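Local coordinates for protein R.Ecl18kI (Enterobacter cloacae, PDB 2GB7) that recognises the double-stranded DNA sequence 5'-CCNGG-3' and cleaves it before the first cytosine, acting as a type II restriction endonuclease that flips nucleotides, at residues H104-D107 / L108-N112; N112-S115 / R116-R119; K10-I13 / S14-K18; D92-R95 / D96-E100. The protein carries 1 engineered substitution. All coordinates share one frame; numbering follows the deposited sequence.

Interaction 1. Residues H104-D107 / L108-N112. With nucleotides of chain A.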
# COMPACT_ATOMS: atom_id res chain seq x y z
N HIS F 104 20.74 -11.22 2.49
CA HIS F 104 21.42 -9.94 2.70
C HIS F 104 21.11 -8.93 1.59
O HIS F 104 20.67 -7.81 1.86
CB HIS F 104 22.94 -10.15 2.77
CG HIS F 104 23.38 -11.01 3.90
ND1 HIS F 104 23.39 -12.38 3.83
CD2 HIS F 104 23.86 -10.69 5.13
CE1 HIS F 104 23.87 -12.88 4.96
NE2 HIS F 104 24.15 -11.87 5.77
N ILE F 105 21.36 -9.35 0.35
CA ILE F 105 21.19 -8.49 -0.83
C ILE F 105 19.73 -8.11 -0.95
O ILE F 105 19.38 -6.93 -1.14
CB ILE F 105 21.67 -9.21 -2.11
CG1 ILE F 105 23.18 -9.43 -2.03
CG2 ILE F 105 21.36 -8.39 -3.36
CD1 ILE F 105 23.74 -10.25 -3.19
N TYR F 106 18.86 -9.10 -0.79
CA TYR F 106 17.42 -8.85 -0.81
C TYR F 106 17.01 -7.88 0.30
O TYR F 106 16.25 -6.95 0.04
CB TYR F 106 16.61 -10.16 -0.73
CG TYR F 106 15.12 -9.89 -0.59
CD1 TYR F 106 14.35 -9.55 -1.69
CD2 TYR F 106 14.51 -9.97 0.65
CE1 TYR F 106 12.97 -9.28 -1.55
CE2 TYR F 106 13.14 -9.71 0.80
CZ TYR F 106 12.38 -9.37 -0.30
OH TYR F 106 11.03 -9.12 -0.16
N ASP F 107 17.49 -8.08 1.53
CA ASP F 107 17.15 -7.19 2.64
C ASP F 107 17.57 -5.74 2.42
O ASP F 107 16.85 -4.79 2.79
CB ASP F 107 17.77 -7.70 3.93
CG ASP F 107 17.07 -8.93 4.46
OD1 ASP F 107 15.98 -9.29 3.93
OD2 ASP F 107 17.61 -9.52 5.42
N LEU F 108 18.76 -5.57 1.85
CA LEU F 108 19.19 -4.22 1.46
C LEU F 108 18.26 -3.59 0.43
O LEU F 108 17.84 -2.44 0.60
CB LEU F 108 20.61 -4.26 0.90
CG LEU F 108 21.20 -2.96 0.33
CD1 LEU F 108 21.26 -1.87 1.37
CD2 LEU F 108 22.60 -3.21 -0.23
N ALA F 109 17.96 -4.30 -0.65
CA ALA F 109 17.08 -3.74 -1.68
C ALA F 109 15.70 -3.48 -1.11
O ALA F 109 15.09 -2.45 -1.41
CB ALA F 109 16.99 -4.67 -2.86
N LEU F 110 15.22 -4.40 -0.29
CA LEU F 110 13.93 -4.22 0.37
C LEU F 110 13.90 -2.93 1.19
O LEU F 110 12.96 -2.13 1.06
CB LEU F 110 13.55 -5.41 1.26
CG LEU F 110 12.23 -5.34 2.04
CD1 LEU F 110 11.02 -5.17 1.12
CD2 LEU F 110 12.11 -6.63 2.89
N SER F 111 14.93 -2.74 2.02
CA SER F 111 15.05 -1.54 2.85
C SER F 111 15.04 -0.29 1.98
O SER F 111 14.34 0.69 2.30
CB SER F 111 16.35 -1.62 3.66
OG SER F 111 16.45 -0.55 4.58
N ASN F 112 15.79 -0.33 0.87
CA ASN F 112 15.79 0.75 -0.15
C ASN F 112 14.43 1.09 -0.73
O ASN F 112 14.06 2.28 -0.80
CB ASN F 112 16.73 0.41 -1.30
CG ASN F 112 18.19 0.59 -0.94
OD1 ASN F 112 18.55 1.07 0.14
ND2 ASN F 112 19.05 0.23 -1.88
P DG A 6 8.54 -9.03 2.40
OP1 DG A 6 8.03 -8.79 1.02
OP2 DG A 6 9.93 -9.51 2.58
O5' DG A 6 8.39 -7.70 3.25
C5' DG A 6 7.28 -6.82 3.06
C4' DG A 6 7.43 -5.63 3.98
O4' DG A 6 6.41 -4.65 3.72
C3' DG A 6 7.34 -5.97 5.46
O3' DG A 6 8.27 -5.14 6.16
C2' DG A 6 5.93 -5.53 5.82
C1' DG A 6 5.81 -4.30 4.95
N9 DG A 6 4.47 -3.80 4.66
C8 DG A 6 3.25 -4.32 5.06
N7 DG A 6 2.24 -3.60 4.65
C5 DG A 6 2.83 -2.56 3.94
C6 DG A 6 2.24 -1.45 3.27
O6 DG A 6 1.05 -1.15 3.17
N1 DG A 6 3.21 -0.64 2.68
C2 DG A 6 4.56 -0.86 2.72
N2 DG A 6 5.33 0.02 2.07
N3 DG A 6 5.12 -1.88 3.36
C4 DG A 6 4.20 -2.68 3.94
P DG A 8 14.02 -0.60 7.50
OP1 DG A 8 15.45 -0.57 7.08
OP2 DG A 8 13.68 -0.79 8.93
O5' DG A 8 13.37 0.75 6.97
C5' DG A 8 13.37 1.03 5.58
C4' DG A 8 12.71 2.36 5.30
O4' DG A 8 11.29 2.27 5.52
C3' DG A 8 13.20 3.52 6.18
O3' DG A 8 13.30 4.68 5.37
C2' DG A 8 12.10 3.66 7.22
C1' DG A 8 10.87 3.27 6.43
N9 DG A 8 9.76 2.72 7.21
C8 DG A 8 9.79 1.60 8.01
N7 DG A 8 8.64 1.33 8.54
C5 DG A 8 7.79 2.33 8.08
C6 DG A 8 6.41 2.55 8.32
O6 DG A 8 5.64 1.88 9.01
N1 DG A 8 5.95 3.68 7.66
C2 DG A 8 6.72 4.50 6.87
N2 DG A 8 6.10 5.56 6.33
N3 DG A 8 8.01 4.30 6.63
C4 DG A 8 8.48 3.20 7.27
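L110 rises from helix 102-134 one turn after Y106 and extends to the DNA. Its CB sits 3.3 Å from the carbonyl O of Y106 and lies over one face of the tyrosine ring. CG is anti to the backbone N (chi1 178°), which carries the two methyls past the outer half of that ring: CD2 packs on Y106 CE2 at 3.9 Å, and CD1 comes within 4.2 Å of Y106 OH. CD2 also reaches the backbone of the DNA, 3.6 Å from OP2 of DG6 of chain A. The same oxygen lies in the plane of the Y106 ring, at its edge, and accepts a hydrogen bond of 3.0 Å from Y106 OH. One phosphate oxygen thus meets a hydroxyl and a methyl from successive turns. A turn beyond D107, whose carbonyl O accepts from S111 N (2.9 Å), S111 OG donates to OP1 of DG8 of chain A at 2.7 Å; R17 of helix 6-20 also bonds this hydroxyl. Elsewhere on the helix, I105 and A109 pack against their counterparts in the second subunit. This is a dimer-forming helix that holds DNA phosphates through hydroxyl side chains.

Interaction 2. Residues N112-S115 / R116-R119. With nucleotides of chain B; nucleotides of chain A.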
# COMPACT_ATOMS: atom_id res chain seq x y z
N ASN F 112 15.79 -0.33 0.87
CA ASN F 112 15.79 0.75 -0.15
C ASN F 112 14.43 1.09 -0.73
O ASN F 112 14.06 2.28 -0.80
CB ASN F 112 16.73 0.41 -1.30
CG ASN F 112 18.19 0.59 -0.94
OD1 ASN F 112 18.55 1.07 0.14
ND2 ASN F 112 19.05 0.23 -1.88
N THR F 113 13.66 0.08 -1.16
CA THR F 113 12.35 0.41 -1.73
C THR F 113 11.37 0.89 -0.67
O THR F 113 10.50 1.74 -0.95
CB THR F 113 11.69 -0.72 -2.58
OG1 THR F 113 10.52 -0.21 -3.24
CG2 THR F 113 11.38 -1.99 -1.73
N GLN F 114 11.51 0.37 0.54
CA GLN F 114 10.61 0.85 1.62
C GLN F 114 10.91 2.30 2.01
O GLN F 114 9.99 3.11 2.30
CB GLN F 114 10.70 -0.06 2.83
CG GLN F 114 10.30 -1.50 2.54
CD GLN F 114 8.79 -1.65 2.34
OE1 GLN F 114 8.21 -1.15 1.36
NE2 GLN F 114 8.14 -2.31 3.29
N SER F 115 12.20 2.63 1.99
CA SER F 115 12.60 4.01 2.21
C SER F 115 12.10 4.88 1.06
O SER F 115 11.54 5.94 1.30
CB SER F 115 14.12 4.10 2.34
OG SER F 115 14.59 5.45 2.27
N ARG F 116 12.33 4.46 -0.18
CA ARG F 116 11.82 5.18 -1.35
C ARG F 116 10.33 5.47 -1.29
O ARG F 116 9.89 6.59 -1.62
CB ARG F 116 12.09 4.40 -2.62
CG ARG F 116 13.54 4.37 -3.08
CD ARG F 116 13.55 3.64 -4.40
NE ARG F 116 14.88 3.64 -5.00
CZ ARG F 116 15.11 3.50 -6.30
NH1 ARG F 116 14.11 3.29 -7.15
NH2 ARG F 116 16.36 3.51 -6.75
N ARG F 117 9.53 4.48 -0.89
CA ARG F 117 8.06 4.66 -0.81
C ARG F 117 7.71 5.70 0.22
O ARG F 117 6.93 6.64 -0.06
CB ARG F 117 7.41 3.31 -0.50
CG ARG F 117 7.44 2.37 -1.71
CD ARG F 117 7.20 0.93 -1.30
NE ARG F 117 7.83 0.00 -2.24
CZ ARG F 117 7.28 -1.06 -2.84
NH1 ARG F 117 6.01 -1.41 -2.62
NH2 ARG F 117 8.05 -1.79 -3.66
N SER F 118 8.29 5.56 1.41
CA SER F 118 8.03 6.51 2.49
C SER F 118 8.48 7.93 2.16
O SER F 118 7.71 8.91 2.32
CB SER F 118 8.68 6.05 3.79
OG SER F 118 8.23 6.96 4.78
N ARG F 119 9.70 8.01 1.66
CA ARG F 119 10.29 9.28 1.19
C ARG F 119 9.54 9.89 0.03
O ARG F 119 9.35 11.10 0.03
CB ARG F 119 11.77 9.10 0.80
CG ARG F 119 12.64 8.77 2.02
CD ARG F 119 14.11 8.64 1.64
NE ARG F 119 14.53 9.87 1.02
CZ ARG F 119 15.27 10.79 1.62
NH1 ARG F 119 15.76 10.58 2.83
NH2 ARG F 119 15.52 11.94 0.99
P DG B 6 10.51 2.15 -5.73
OP1 DG B 6 10.34 2.20 -4.25
OP2 DG B 6 11.80 1.66 -6.30
O5' DG B 6 9.36 1.26 -6.36
C5' DG B 6 8.03 1.29 -5.86
C4' DG B 6 7.18 0.32 -6.64
O4' DG B 6 5.92 0.06 -5.98
C3' DG B 6 6.81 0.77 -8.06
O3' DG B 6 6.82 -0.38 -8.90
C2' DG B 6 5.38 1.26 -7.90
C1' DG B 6 4.87 0.25 -6.90
N9 DG B 6 3.67 0.58 -6.15
C8 DG B 6 2.89 1.71 -6.23
N7 DG B 6 1.85 1.66 -5.43
C5 DG B 6 1.97 0.43 -4.79
C6 DG B 6 1.14 -0.20 -3.82
O6 DG B 6 0.09 0.21 -3.33
N1 DG B 6 1.65 -1.44 -3.44
C2 DG B 6 2.80 -2.01 -3.94
N2 DG B 6 3.14 -3.21 -3.44
N3 DG B 6 3.56 -1.45 -4.85
C4 DG B 6 3.09 -0.24 -5.22
P DG A 8 14.02 -0.60 7.50
OP1 DG A 8 15.45 -0.57 7.08
OP2 DG A 8 13.68 -0.79 8.93
O5' DG A 8 13.37 0.75 6.97
C5' DG A 8 13.37 1.03 5.58
C4' DG A 8 12.71 2.36 5.30
O4' DG A 8 11.29 2.27 5.52
C3' DG A 8 13.20 3.52 6.18
O3' DG A 8 13.30 4.68 5.37
C2' DG A 8 12.10 3.66 7.22
C1' DG A 8 10.87 3.27 6.43
N9 DG A 8 9.76 2.72 7.21
C8 DG A 8 9.79 1.60 8.01
N7 DG A 8 8.64 1.33 8.54
C5 DG A 8 7.79 2.33 8.08
C6 DG A 8 6.41 2.55 8.32
O6 DG A 8 5.64 1.88 9.01
N1 DG A 8 5.95 3.68 7.66
C2 DG A 8 6.72 4.50 6.87
N2 DG A 8 6.10 5.56 6.33
N3 DG A 8 8.01 4.30 6.63
C4 DG A 8 8.48 3.20 7.27
P DG A 7 9.10 -5.72 7.40
OP1 DG A 7 9.54 -7.10 7.07
OP2 DG A 7 8.33 -5.48 8.64
O5' DG A 7 10.39 -4.78 7.40
C5' DG A 7 11.23 -4.72 6.25
C4' DG A 7 11.63 -3.30 5.94
O4' DG A 7 10.47 -2.55 5.49
C3' DG A 7 12.23 -2.50 7.09
O3' DG A 7 13.30 -1.70 6.57
C2' DG A 7 11.05 -1.68 7.59
C1' DG A 7 10.24 -1.43 6.33
N9 DG A 7 8.80 -1.32 6.52
C8 DG A 7 8.01 -2.11 7.32
N7 DG A 7 6.75 -1.79 7.28
C5 DG A 7 6.69 -0.72 6.39
C6 DG A 7 5.59 0.04 5.94
O6 DG A 7 4.39 -0.09 6.23
N1 DG A 7 5.98 1.05 5.06
C2 DG A 7 7.27 1.28 4.65
N2 DG A 7 7.45 2.30 3.80
N3 DG A 7 8.31 0.56 5.06
C4 DG A 7 7.95 -0.41 5.92
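T113 and R117 meet because the threonine holds OG1 anti to its own backbone N (chi1 -171°), while the arginine starts beside its backbone N (chi1 -73°) and runs extended to NE, back along the helix. The guanidinium then turns its edge to the hydroxyl: R117 NE and NH2 both donate to T113 OG1, at 2.9 and 3.0 Å, with the oxygen 2° out of the guanidinium plane. T113 OG1 in turn donates to OP1 of DG6 of chain B at 2.6 Å, so its hydrogen points at the phosphate, while the oxygen accepts from the arginine. O4' of that nucleotide lies over one face of the R117 guanidinium. A further grip on this phosphate comes from R116, whose NH1 donates to OP2 of DG6 of chain B (3.0 Å) while NH2 forms a salt bridge with E68. Q114, bent at chi2, faces the other strand. Its NE2 donates to O4' of DG7 of chain A (3.2 Å) and to N3 of a guanine base, and its backbone carbonyl O accepts from N2 of DG7 (3.1 Å). S118 OG takes a bond from N2 of DG8 of chain A at 3.0 Å and also bonds a DNA sugar. Q114 OE1 accepts from R117 of the second subunit. Contacts to guanine N2 and sugar O4' are those of a helix reading DNA from the minor-groove side.

Interaction 3. Residues K10-I13 / S14-K18. With nucleotides of chain A.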
# COMPACT_ATOMS: atom_id res chain seq x y z
N LYS F 10 20.92 -5.71 8.48
CA LYS F 10 19.76 -4.81 8.60
C LYS F 10 20.03 -3.67 9.58
O LYS F 10 19.69 -2.50 9.30
CB LYS F 10 18.51 -5.56 9.03
CG LYS F 10 17.93 -6.49 7.98
CD LYS F 10 16.70 -7.17 8.54
CE LYS F 10 16.75 -8.68 8.38
NZ LYS F 10 15.58 -9.35 9.02
N THR F 11 20.64 -4.00 10.72
CA THR F 11 20.92 -3.01 11.75
C THR F 11 21.93 -1.96 11.27
O THR F 11 21.74 -0.76 11.49
CB THR F 11 21.37 -3.68 13.06
OG1 THR F 11 20.29 -4.47 13.55
CG2 THR F 11 21.73 -2.63 14.11
N LEU F 12 22.96 -2.44 10.58
CA LEU F 12 23.94 -1.56 9.97
C LEU F 12 23.29 -0.65 8.90
O LEU F 12 23.57 0.54 8.86
CB LEU F 12 25.09 -2.39 9.38
CG LEU F 12 26.11 -1.70 8.48
CD1 LEU F 12 26.94 -0.67 9.24
CD2 LEU F 12 27.00 -2.75 7.84
N ILE F 13 22.43 -1.23 8.06
CA ILE F 13 21.81 -0.48 6.95
C ILE F 13 20.98 0.68 7.52
O ILE F 13 21.08 1.81 7.04
CB ILE F 13 20.92 -1.40 6.04
CG1 ILE F 13 21.77 -2.39 5.23
CG2 ILE F 13 20.06 -0.58 5.08
CD1 ILE F 13 20.95 -3.52 4.63
N SER F 14 20.22 0.39 8.57
CA SER F 14 19.41 1.41 9.25
C SER F 14 20.26 2.49 9.91
O SER F 14 19.93 3.67 9.83
CB SER F 14 18.51 0.74 10.28
OG SER F 14 17.49 0.03 9.62
N LYS F 15 21.35 2.08 10.55
CA LYS F 15 22.28 3.01 11.18
C LYS F 15 22.89 3.94 10.14
O LYS F 15 22.93 5.16 10.32
CB LYS F 15 23.37 2.24 11.94
CG LYS F 15 24.33 3.11 12.77
CD LYS F 15 25.35 2.22 13.47
CE LYS F 15 26.55 3.01 13.99
NZ LYS F 15 26.41 3.41 15.43
N GLU F 16 23.33 3.35 9.03
CA GLU F 16 23.99 4.07 7.96
C GLU F 16 23.04 4.98 7.22
O GLU F 16 23.43 6.07 6.84
CB GLU F 16 24.65 3.11 6.97
CG GLU F 16 25.84 2.35 7.56
CD GLU F 16 27.09 3.19 7.71
OE1 GLU F 16 28.03 2.72 8.42
OE2 GLU F 16 27.18 4.29 7.13
N ARG F 17 21.82 4.51 6.98
CA ARG F 17 20.82 5.33 6.29
C ARG F 17 20.51 6.59 7.08
O ARG F 17 20.44 7.68 6.51
CB ARG F 17 19.53 4.54 6.03
CG ARG F 17 18.64 5.22 4.98
CD ARG F 17 17.33 4.49 4.74
NE ARG F 17 17.53 3.08 4.40
CZ ARG F 17 17.82 2.63 3.19
NH1 ARG F 17 18.00 3.48 2.18
NH2 ARG F 17 17.98 1.32 3.00
N LYS F 18 20.29 6.43 8.38
CA LYS F 18 20.02 7.56 9.26
C LYS F 18 21.18 8.57 9.26
O LYS F 18 20.95 9.78 9.25
CB LYS F 18 19.75 7.09 10.68
CG LYS F 18 19.39 8.18 11.65
CD LYS F 18 19.32 7.66 13.07
CE LYS F 18 20.48 8.20 13.90
NZ LYS F 18 20.43 7.65 15.30
P DC A 9 14.04 5.99 5.92
OP1 DC A 9 14.64 6.65 4.74
OP2 DC A 9 14.89 5.63 7.08
O5' DC A 9 12.83 6.91 6.42
C5' DC A 9 11.95 7.49 5.47
C4' DC A 9 10.90 8.33 6.16
O4' DC A 9 9.97 7.47 6.85
C3' DC A 9 11.43 9.31 7.20
O3' DC A 9 10.62 10.49 7.21
C2' DC A 9 11.17 8.59 8.51
C1' DC A 9 9.87 7.86 8.20
N1 DC A 9 9.60 6.66 9.01
C2 DC A 9 8.28 6.32 9.29
O2 DC A 9 7.37 7.04 8.85
N3 DC A 9 8.02 5.22 10.03
C4 DC A 9 9.03 4.47 10.48
N4 DC A 9 8.74 3.39 11.21
C5 DC A 9 10.39 4.79 10.21
C6 DC A 9 10.63 5.89 9.47
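K10-I13 and S14-K18 are successive turns of helix 6-20, tied by regular i to i+4 amide bonds that run from S14 N to K10 O (3.0 Å) through R17 N to I13 O (2.8 Å). Two pairs of side chains follow this spacing, each lying side by side and pointing the same way. L12 brings CD1 against the aliphatic CG of E16 at 3.6 Å, with E16 OE1 scarcely farther from the same methyl. The bend of E16 at chi2 (-75°) folds its carboxylate back alongside the leucine, and Y78 touches both residues from outside. In the second pair, I13 CG2 approaches R17 NH2 at 3.5 Å, so a methyl braces the end of the arginine. The helix is amphipathic: L12 and I13 turn to M75 of helix 49-77, and I13 also meets L108 and S111 of helix 102-134, while T11 and K15 lie on its solvent side. K10, though exposed, reaches D107 of helix 102-134, its CE 3.2 Å from D107 OD2. R17, with S14, brings this N-terminal helix against DNA phosphates. R17 CG stands anti to the backbone N (chi1 -164°), and a turn at chi3 (-54°) swings the guanidinium towards helix 102-134, where it positions the S111 hydroxyl that bonds another phosphate. Its positive charge probably helps offset the phosphate charge nearby. Before that bend, R17 CD already passes 3.4 Å from OP1 of DC9 of chain A.

Interaction 4. Residues D92-R95 / D96-E100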
# COMPACT_ATOMS: atom_id res chain seq x y z
N ASP F 92 33.95 -17.19 -10.57
CA ASP F 92 33.50 -17.97 -9.43
C ASP F 92 33.29 -17.11 -8.19
O ASP F 92 32.45 -17.42 -7.37
CB ASP F 92 34.51 -19.08 -9.10
CG ASP F 92 34.33 -20.32 -9.96
OD1 ASP F 92 33.27 -20.47 -10.61
OD2 ASP F 92 35.24 -21.16 -9.97
N ALA F 93 34.08 -16.05 -8.07
CA ALA F 93 33.97 -15.11 -6.95
C ALA F 93 32.58 -14.46 -6.96
O ALA F 93 31.85 -14.49 -5.95
CB ALA F 93 35.05 -14.06 -7.05
N ILE F 94 32.21 -13.87 -8.10
CA ILE F 94 30.90 -13.26 -8.27
C ILE F 94 29.80 -14.30 -8.09
O ILE F 94 28.84 -14.07 -7.33
CB ILE F 94 30.76 -12.57 -9.64
CG1 ILE F 94 31.71 -11.37 -9.72
CG2 ILE F 94 29.30 -12.14 -9.89
CD1 ILE F 94 32.18 -11.04 -11.12
N ARG F 95 29.94 -15.45 -8.74
CA ARG F 95 28.95 -16.52 -8.63
C ARG F 95 28.66 -16.84 -7.17
O ARG F 95 27.51 -16.95 -6.77
CB ARG F 95 29.42 -17.77 -9.38
CG ARG F 95 28.56 -18.13 -10.60
CD ARG F 95 27.14 -18.44 -10.19
NE ARG F 95 26.65 -19.67 -10.81
CZ ARG F 95 25.37 -19.90 -11.11
NH1 ARG F 95 25.03 -21.06 -11.66
NH2 ARG F 95 24.44 -18.97 -10.88
N ASP F 96 29.73 -16.95 -6.39
CA ASP F 96 29.67 -17.22 -4.96
C ASP F 96 28.96 -16.08 -4.24
O ASP F 96 28.07 -16.31 -3.42
CB ASP F 96 31.08 -17.37 -4.41
CG ASP F 96 31.10 -17.74 -2.94
OD1 ASP F 96 30.70 -18.88 -2.60
OD2 ASP F 96 31.53 -16.89 -2.12
N PHE F 97 29.35 -14.86 -4.54
CA PHE F 97 28.67 -13.70 -3.99
C PHE F 97 27.17 -13.80 -4.23
O PHE F 97 26.38 -13.58 -3.30
CB PHE F 97 29.23 -12.43 -4.61
CG PHE F 97 28.80 -11.18 -3.92
CD1 PHE F 97 29.38 -10.79 -2.72
CD2 PHE F 97 27.82 -10.38 -4.49
CE1 PHE F 97 28.98 -9.61 -2.09
CE2 PHE F 97 27.40 -9.21 -3.87
CZ PHE F 97 27.99 -8.82 -2.66
N THR F 98 26.77 -14.10 -5.46
CA THR F 98 25.35 -14.19 -5.80
C THR F 98 24.65 -15.35 -5.08
O THR F 98 23.41 -15.36 -4.97
CB THR F 98 25.10 -14.32 -7.33
OG1 THR F 98 25.72 -15.51 -7.82
CG2 THR F 98 25.64 -13.11 -8.09
N MET F 99 25.44 -16.30 -4.58
CA MET F 99 24.90 -17.49 -3.90
C MET F 99 24.91 -17.42 -2.37
O MET F 99 24.00 -17.95 -1.73
CB MET F 99 25.61 -18.76 -4.37
CG MET F 99 25.53 -19.02 -5.87
SD MET F 99 25.82 -20.74 -6.29
CE MET F 99 24.48 -21.45 -5.30
N GLU F 100 25.93 -16.80 -1.79
CA GLU F 100 26.12 -16.80 -0.33
C GLU F 100 25.29 -15.76 0.42
O GLU F 100 24.99 -15.94 1.59
CB GLU F 100 27.58 -16.60 0.04
CG GLU F 100 28.04 -17.41 1.25
CD GLU F 100 27.76 -18.91 1.13
OE1 GLU F 100 27.24 -19.37 0.09
OE2 GLU F 100 28.06 -19.64 2.10
O HOH W 1 24.54 -16.02 -10.20
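T98 OG1 meets the carbonyl O of R95 at 2.5 Å, a short hydrogen bond from a threonine hydroxyl to the backbone three residues earlier. A chi1 of 61°, with OG1 between the backbone N and the carbonyl carbon of T98, brings it there; the approach is well off the C=O direction (119° at the oxygen). The hydroxyl is held from a second direction by a water, which donates to it at 2.7 Å. That water accepts from R95 NH2 at 3.0 Å, in the plane of the guanidinium and at its edge, and so ties the end of the arginine to the hydroxyl of the next turn. T98 CG2 lies 3.4 Å from I94 O and only loosely meets I94 CG2 at 4.2 Å, while T98 N donates to I94 O. This is the final turn of helix 90-100, where the bonding pattern tightens: D96 O accepts from both E100 N (2.7 Å) and M99 N (2.9 Å). M99 CG rests 3.0 Å from R95 O. Farther out, D96 is anchored by a salt bridge to R84, and F97 meets the ring of Y101. The second subunit supplies the next layer: I94 packs on its I85, F97 on its I94, and T98 O accepts from its T73.

How the interactions relate
Interactions 1 and 2 are consecutive pieces of helix 102-134, sharing N112, with centres 11 Å apart; the first engages phosphates of chain A, whereas the second reaches nucleotides of both strands. Interaction 3 lies against both. R17 NH2 is 2.9 Å from S111 OG and also 2.9 Å from N112 OD1, joining helix 6-20 to the DNA-facing side of the long helix. Interaction 4 stands apart, its nearest atom about 16 Å from the nucleic acid, and meets interaction 1 through F97 CE2 and I105 CD1 at 3.9 Å. Interactions 1, 2 and 4 all touch the second subunit, so dimer contacts continue from helix 90-100 to the DNA-binding turns.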